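Local coordinates for archaeal Sm-like protein AF-Sm2 (Archaeoglobus fulgidus, PDB 1LJO) that assembles into a ring of six copies and, as a member of the Sm/LSM family, probably binds RNA, at residues I18-K32 with L42-V56. Residues are numbered along the deposited sequence; the frame is centred on the assembly and turned at random.
Sequences IRVEMKGEENQLVGK and LYLTNAMECKGEEKV. With ACY (acetic acid), chain C.
Strand 28-32 runs antiparallel to strand 47-51, Gln28 and Val30 forming hydrogen-bonded pairs with Cys50 and Met48, and a beta bulge at Asn46-Ala47, opposite Gly31, shifts the register by one before Lys32 pairs with Thr45. The bulge coincides with a corner of the strongly curved Sm-fold sheet; Gly31, with no side chain, lets its CA come within 4.0 Å of Ala47 CA. Val30 CG2 packs on Cys50 SG (3.7 Å) and against one face of the Arg19 guanidinium, offset toward its rim. Bent at chi3 (-65°), Arg19 brings its edge to Gly52 O, which accepts two weak hydrogen bonds, from NH1 and NH2. Gln28, turned at chi2 (94°), accepts from Gly52 N through OE1 (3.0 Å), in the carbonyl plane, while NE2 donates to acetic acid, probably from the crystallisation liquor. With an alanine here, Gly52 N would probably lose this acceptor and the 51-54 turn be less firmly tied. Within the barrel, Ile18 CD1 meets Leu44 CD2 (3.7 Å), and Val20 CG2 and Leu42 CD1 touch tip to tip. On the other face from Gln28, Glu25 OE2 lies 4.1 Å from Glu49 OE1, like charges that the Glu49-Arg57 salt bridge probably eases.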
loop_
_atom_site.group_PDB
_atom_site.type_symbol
_atom_site.label_atom_id
_atom_site.label_comp_id
_atom_site.label_asym_id
_atom_site.label_seq_id
_atom_site.Cartn_x
_atom_site.Cartn_y
_atom_site.Cartn_z
ATOM N N ILE A 18 16.362 -8.822 15.599
ATOM C CA ILE A 18 16.328 -7.999 14.399
ATOM C C ILE A 18 15.721 -6.637 14.705
ATOM O O ILE A 18 15.045 -6.466 15.721
ATOM C CB ILE A 18 15.495 -8.667 13.277
ATOM C CG1 ILE A 18 14.025 -8.774 13.698
ATOM C CG2 ILE A 18 16.041 -10.064 12.987
ATOM C CD1 ILE A 18 13.087 -9.213 12.568
ATOM N N ARG A 19 15.982 -5.673 13.823
ATOM C CA ARG A 19 15.451 -4.324 13.953
ATOM C C ARG A 19 14.587 -4.122 12.717
ATOM O O ARG A 19 15.027 -4.402 11.601
ATOM C CB ARG A 19 16.591 -3.292 13.984
ATOM C CG ARG A 19 16.130 -1.837 14.016
ATOM C CD ARG A 19 17.319 -0.876 14.103
ATOM N NE ARG A 19 18.042 -1.017 15.363
ATOM C CZ ARG A 19 17.698 -0.418 16.500
ATOM N NH1 ARG A 19 16.640 0.379 16.543
ATOM N NH2 ARG A 19 18.408 -0.626 17.601
ATOM N N VAL A 20 13.366 -3.636 12.919
ATOM C CA VAL A 20 12.423 -3.435 11.820
ATOM C C VAL A 20 11.846 -2.032 11.727
ATOM O O VAL A 20 11.414 -1.467 12.728
ATOM C CB VAL A 20 11.216 -4.391 11.946
ATOM C CG1 VAL A 20 10.296 -4.240 10.732
ATOM C CG2 VAL A 20 11.698 -5.818 12.095
ATOM N N GLU A 21 11.835 -1.477 10.520
ATOM C CA GLU A 21 11.249 -0.159 10.315
ATOM C C GLU A 21 9.923 -0.393 9.596
ATOM O O GLU A 21 9.891 -1.028 8.541
ATOM C CB GLU A 21 12.161 0.724 9.464
ATOM C CG GLU A 21 11.506 2.031 9.052
ATOM C CD GLU A 21 12.476 2.986 8.390
ATOM O OE1 GLU A 21 13.186 2.560 7.454
ATOM O OE2 GLU A 21 12.522 4.164 8.805
ATOM N N MET A 22 8.837 0.105 10.182
ATOM C CA MET A 22 7.504 -0.057 9.607
ATOM C C MET A 22 7.034 1.235 8.964
ATOM O O MET A 22 7.354 2.329 9.435
ATOM C CB MET A 22 6.492 -0.461 10.686
ATOM C CG MET A 22 6.790 -1.762 11.404
ATOM S SD MET A 22 6.749 -3.200 10.310
ATOM C CE MET A 22 4.986 -3.350 9.996
ATOM N N LYS A 23 6.252 1.103 7.902
ATOM C CA LYS A 23 5.734 2.260 7.188
ATOM C C LYS A 23 4.825 3.114 8.073
ATOM O O LYS A 23 4.925 4.343 8.073
ATOM C CB LYS A 23 4.983 1.794 5.937
ATOM C CG LYS A 23 4.502 2.911 5.038
ATOM C CD LYS A 23 4.155 2.381 3.652
ATOM C CE LYS A 23 3.109 1.278 3.713
ATOM N NZ LYS A 23 2.864 0.666 2.378
ATOM N N GLY A 24 3.949 2.466 8.836
ATOM C CA GLY A 24 3.048 3.200 9.710
ATOM C C GLY A 24 3.549 3.324 11.140
ATOM O O GLY A 24 2.758 3.302 12.088
ATOM N N GLU A 25 4.863 3.461 11.295
ATOM C CA GLU A 25 5.486 3.589 12.612
ATOM C C GLU A 25 6.702 4.512 12.541
ATOM O O GLU A 25 7.541 4.377 11.652
ATOM C CB GLU A 25 5.908 2.208 13.122
ATOM C CG GLU A 25 5.140 1.724 14.345
ATOM C CD GLU A 25 5.725 2.243 15.645
ATOM O OE1 GLU A 25 6.864 1.855 15.977
ATOM O OE2 GLU A 25 5.050 3.039 16.335
ATOM N N GLU A 26 6.798 5.449 13.479
ATOM C CA GLU A 26 7.915 6.389 13.502
ATOM C C GLU A 26 9.138 5.855 14.251
ATOM O O GLU A 26 10.266 6.285 14.004
ATOM C CB GLU A 26 7.454 7.722 14.104
ATOM C CG GLU A 26 6.666 7.589 15.396
ATOM C CD GLU A 26 5.892 8.851 15.739
ATOM O OE1 GLU A 26 5.044 9.268 14.920
ATOM O OE2 GLU A 26 6.126 9.426 16.824
ATOM N N ASN A 27 8.912 4.917 15.164
ATOM C CA ASN A 27 10.002 4.317 15.929
ATOM C C ASN A 27 10.219 2.902 15.408
ATOM O O ASN A 27 9.287 2.285 14.899
ATOM C CB ASN A 27 9.639 4.264 17.412
ATOM C CG ASN A 27 9.281 5.622 17.967
ATOM O OD1 ASN A 27 10.011 6.590 17.774
ATOM N ND2 ASN A 27 8.157 5.700 18.665
ATOM N N GLN A 28 11.438 2.388 15.537
ATOM C CA GLN A 28 11.729 1.039 15.066
ATOM C C GLN A 28 11.350 -0.011 16.100
ATOM O O GLN A 28 11.224 0.289 17.288
ATOM C CB GLN A 28 13.217 0.880 14.737
ATOM C CG GLN A 28 13.773 1.883 13.738
ATOM C CD GLN A 28 14.406 3.086 14.418
ATOM O OE1 GLN A 28 15.325 2.941 15.229
ATOM N NE2 GLN A 28 13.921 4.280 14.088
ATOM N N LEU A 29 11.167 -1.243 15.634
ATOM C CA LEU A 29 10.843 -2.354 16.515
ATOM C C LEU A 29 12.057 -3.266 16.579
ATOM O O LEU A 29 12.655 -3.590 15.552
ATOM C CB LEU A 29 9.639 -3.149 15.993
ATOM C CG LEU A 29 8.275 -2.457 15.993
ATOM C CD1 LEU A 29 8.071 -1.724 17.317
ATOM C CD2 LEU A 29 8.199 -1.479 14.844
ATOM N N VAL A 30 12.425 -3.663 17.791
ATOM C CA VAL A 30 13.562 -4.544 17.993
ATOM C C VAL A 30 13.089 -5.721 18.834
ATOM O O VAL A 30 12.483 -5.531 19.890
ATOM C CB VAL A 30 14.699 -3.825 18.746
ATOM C CG1 VAL A 30 15.867 -4.772 18.949
ATOM C CG2 VAL A 30 15.128 -2.583 17.980
ATOM N N GLY A 31 13.355 -6.935 18.361
ATOM C CA GLY A 31 12.938 -8.110 19.108
ATOM C C GLY A 31 13.435 -9.397 18.488
ATOM O O GLY A 31 14.117 -9.379 17.466
ATOM N N LYS A 32 13.100 -10.520 19.112
ATOM C CA LYS A 32 13.522 -11.817 18.608
ATOM C C LYS A 32 12.543 -12.290 17.545
ATOM O O LYS A 32 11.325 -12.331 17.773
ATOM C CB LYS A 32 13.578 -12.842 19.745
ATOM C CG LYS A 32 14.054 -14.233 19.311
ATOM C CD LYS A 32 13.816 -15.250 20.418
ATOM C CE LYS A 32 14.196 -16.654 19.978
ATOM N NZ LYS A 32 13.611 -17.696 20.875
ATOM N N LEU A 42 5.796 -10.717 10.203
ATOM C CA LEU A 42 6.790 -11.072 11.203
ATOM C C LEU A 42 6.189 -11.236 12.593
ATOM O O LEU A 42 5.316 -10.470 13.000
ATOM C CB LEU A 42 7.881 -9.992 11.273
ATOM C CG LEU A 42 8.538 -9.524 9.972
ATOM C CD1 LEU A 42 9.428 -8.325 10.265
ATOM C CD2 LEU A 42 9.339 -10.660 9.342
ATOM N N TYR A 43 6.669 -12.241 13.315
ATOM C CA TYR A 43 6.230 -12.473 14.679
ATOM C C TYR A 43 7.461 -12.333 15.565
ATOM O O TYR A 43 8.382 -13.148 15.505
ATOM C CB TYR A 43 5.601 -13.862 14.839
ATOM C CG TYR A 43 5.340 -14.262 16.282
ATOM C CD1 TYR A 43 4.952 -13.318 17.233
ATOM C CD2 TYR A 43 5.479 -15.586 16.694
ATOM C CE1 TYR A 43 4.713 -13.679 18.556
ATOM C CE2 TYR A 43 5.241 -15.959 18.014
ATOM C CZ TYR A 43 4.862 -15.000 18.940
ATOM O OH TYR A 43 4.654 -15.353 20.255
ATOM N N LEU A 44 7.471 -11.273 16.366
ATOM C CA LEU A 44 8.579 -10.996 17.270
ATOM C C LEU A 44 8.154 -11.226 18.711
ATOM O O LEU A 44 6.992 -11.025 19.060
ATOM C CB LEU A 44 9.031 -9.537 17.134
ATOM C CG LEU A 44 9.469 -9.022 15.762
ATOM C CD1 LEU A 44 9.964 -7.587 15.895
ATOM C CD2 LEU A 44 10.566 -9.912 15.212
ATOM N N THR A 45 9.097 -11.655 19.539
ATOM C CA THR A 45 8.832 -11.865 20.953
ATOM C C THR A 45 9.857 -11.023 21.697
ATOM O O THR A 45 10.894 -10.671 21.129
ATOM C CB THR A 45 8.994 -13.340 21.365
ATOM O OG1 THR A 45 10.305 -13.794 21.015
ATOM C CG2 THR A 45 7.937 -14.213 20.666
ATOM N N ASN A 46 9.558 -10.686 22.949
ATOM C CA ASN A 46 10.460 -9.880 23.764
ATOM C C ASN A 46 10.791 -8.575 23.031
ATOM O O ASN A 46 11.882 -8.025 23.175
ATOM C CB ASN A 46 11.738 -10.682 24.030
ATOM C CG ASN A 46 11.440 -12.091 24.523
ATOM O OD1 ASN A 46 10.994 -12.280 25.648
ATOM N ND2 ASN A 46 11.665 -13.085 23.666
ATOM N N ALA A 47 9.828 -8.078 22.266
ATOM C CA ALA A 47 10.015 -6.870 21.475
ATOM C C ALA A 47 9.933 -5.555 22.235
ATOM O O ALA A 47 9.322 -5.461 23.300
ATOM C CB ALA A 47 9.020 -6.852 20.333
ATOM N N MET A 48 10.546 -4.533 21.654
ATOM C CA MET A 48 10.541 -3.200 22.234
ATOM C C MET A 48 10.533 -2.165 21.120
ATOM O O MET A 48 10.964 -2.434 19.999
ATOM C CB MET A 48 11.773 -2.991 23.114
ATOM C CG MET A 48 13.089 -3.141 22.383
ATOM S SD MET A 48 14.506 -2.868 23.459
ATOM C CE MET A 48 14.741 -4.517 24.146
ATOM N N GLU A 49 10.033 -0.980 21.436
ATOM C CA GLU A 49 9.992 0.105 20.475
ATOM C C GLU A 49 11.255 0.905 20.772
ATOM O O GLU A 49 11.515 1.250 21.928
ATOM C CB GLU A 49 8.743 0.949 20.713
ATOM C CG GLU A 49 8.404 1.919 19.612
ATOM C CD GLU A 49 7.089 2.625 19.872
ATOM O OE1 GLU A 49 6.078 1.931 20.113
ATOM O OE2 GLU A 49 7.064 3.870 19.837
ATOM N N CYS A 50 12.042 1.187 19.739
ATOM C CA CYS A 50 13.283 1.922 19.914
ATOM C C CYS A 50 13.461 3.048 18.903
ATOM O O CYS A 50 12.809 3.086 17.864
ATOM C CB CYS A 50 14.488 0.975 19.791
ATOM S SG CYS A 50 14.543 -0.421 20.952
ATOM N N LYS A 51 14.354 3.967 19.245
ATOM C CA LYS A 51 14.720 5.092 18.393
ATOM C C LYS A 51 16.238 5.004 18.386
ATOM O O LYS A 51 16.921 5.724 19.112
ATOM C CB LYS A 51 14.277 6.421 19.006
ATOM C CG LYS A 51 12.870 6.844 18.628
ATOM C CD LYS A 51 12.538 8.201 19.231
ATOM C CE LYS A 51 11.580 8.971 18.345
ATOM N NZ LYS A 51 12.202 9.246 17.024
ATOM N N GLY A 52 16.760 4.097 17.571
ATOM C CA GLY A 52 18.193 3.900 17.532
ATOM C C GLY A 52 18.499 3.005 18.715
ATOM O O GLY A 52 17.848 1.974 18.897
ATOM N N GLU A 53 19.465 3.396 19.537
ATOM C CA GLU A 53 19.818 2.596 20.700
ATOM C C GLU A 53 18.977 2.982 21.917
ATOM O O GLU A 53 19.189 2.468 23.015
ATOM C CB GLU A 53 21.305 2.763 21.016
ATOM C CG GLU A 53 22.223 2.451 19.844
ATOM C CD GLU A 53 22.046 1.036 19.319
ATOM O OE1 GLU A 53 22.254 0.081 20.096
ATOM O OE2 GLU A 53 21.700 0.879 18.128
ATOM N N GLU A 54 18.017 3.879 21.714
ATOM C CA GLU A 54 17.152 4.334 22.798
ATOM C C GLU A 54 15.811 3.608 22.858
ATOM O O GLU A 54 15.013 3.673 21.925
ATOM C CB GLU A 54 16.898 5.839 22.673
ATOM C CG GLU A 54 18.143 6.698 22.810
ATOM C CD GLU A 54 18.810 6.545 24.164
ATOM O OE1 GLU A 54 18.148 6.813 25.190
ATOM O OE2 GLU A 54 19.996 6.158 24.202
ATOM N N LYS A 55 15.573 2.930 23.974
ATOM C CA LYS A 55 14.337 2.191 24.218
ATOM C C LYS A 55 13.241 3.151 24.691
ATOM O O LYS A 55 13.464 3.951 25.605
ATOM C CB LYS A 55 14.605 1.124 25.285
ATOM C CG LYS A 55 13.398 0.636 26.065
ATOM C CD LYS A 55 12.527 -0.306 25.263
ATOM C CE LYS A 55 12.203 -1.552 26.076
ATOM N NZ LYS A 55 11.690 -1.220 27.434
ATOM N N VAL A 56 12.063 3.076 24.074
ATOM C CA VAL A 56 10.957 3.950 24.454
ATOM C C VAL A 56 9.723 3.216 24.977
ATOM O O VAL A 56 8.958 3.778 25.751
ATOM C CB VAL A 56 10.529 4.862 23.280
ATOM C CG1 VAL A 56 11.701 5.730 22.848
ATOM C CG2 VAL A 56 10.031 4.030 22.119
HETATM C C ACY C . 14.865 7.746 14.871
HETATM O O ACY C . 15.314 8.952 14.661
HETATM O OXT ACY C . 13.657 7.394 15.104
HETATM C CH3 ACY C . 15.950 6.684 14.818
HETATM O O HOH W 1 9.368 10.581 16.423
#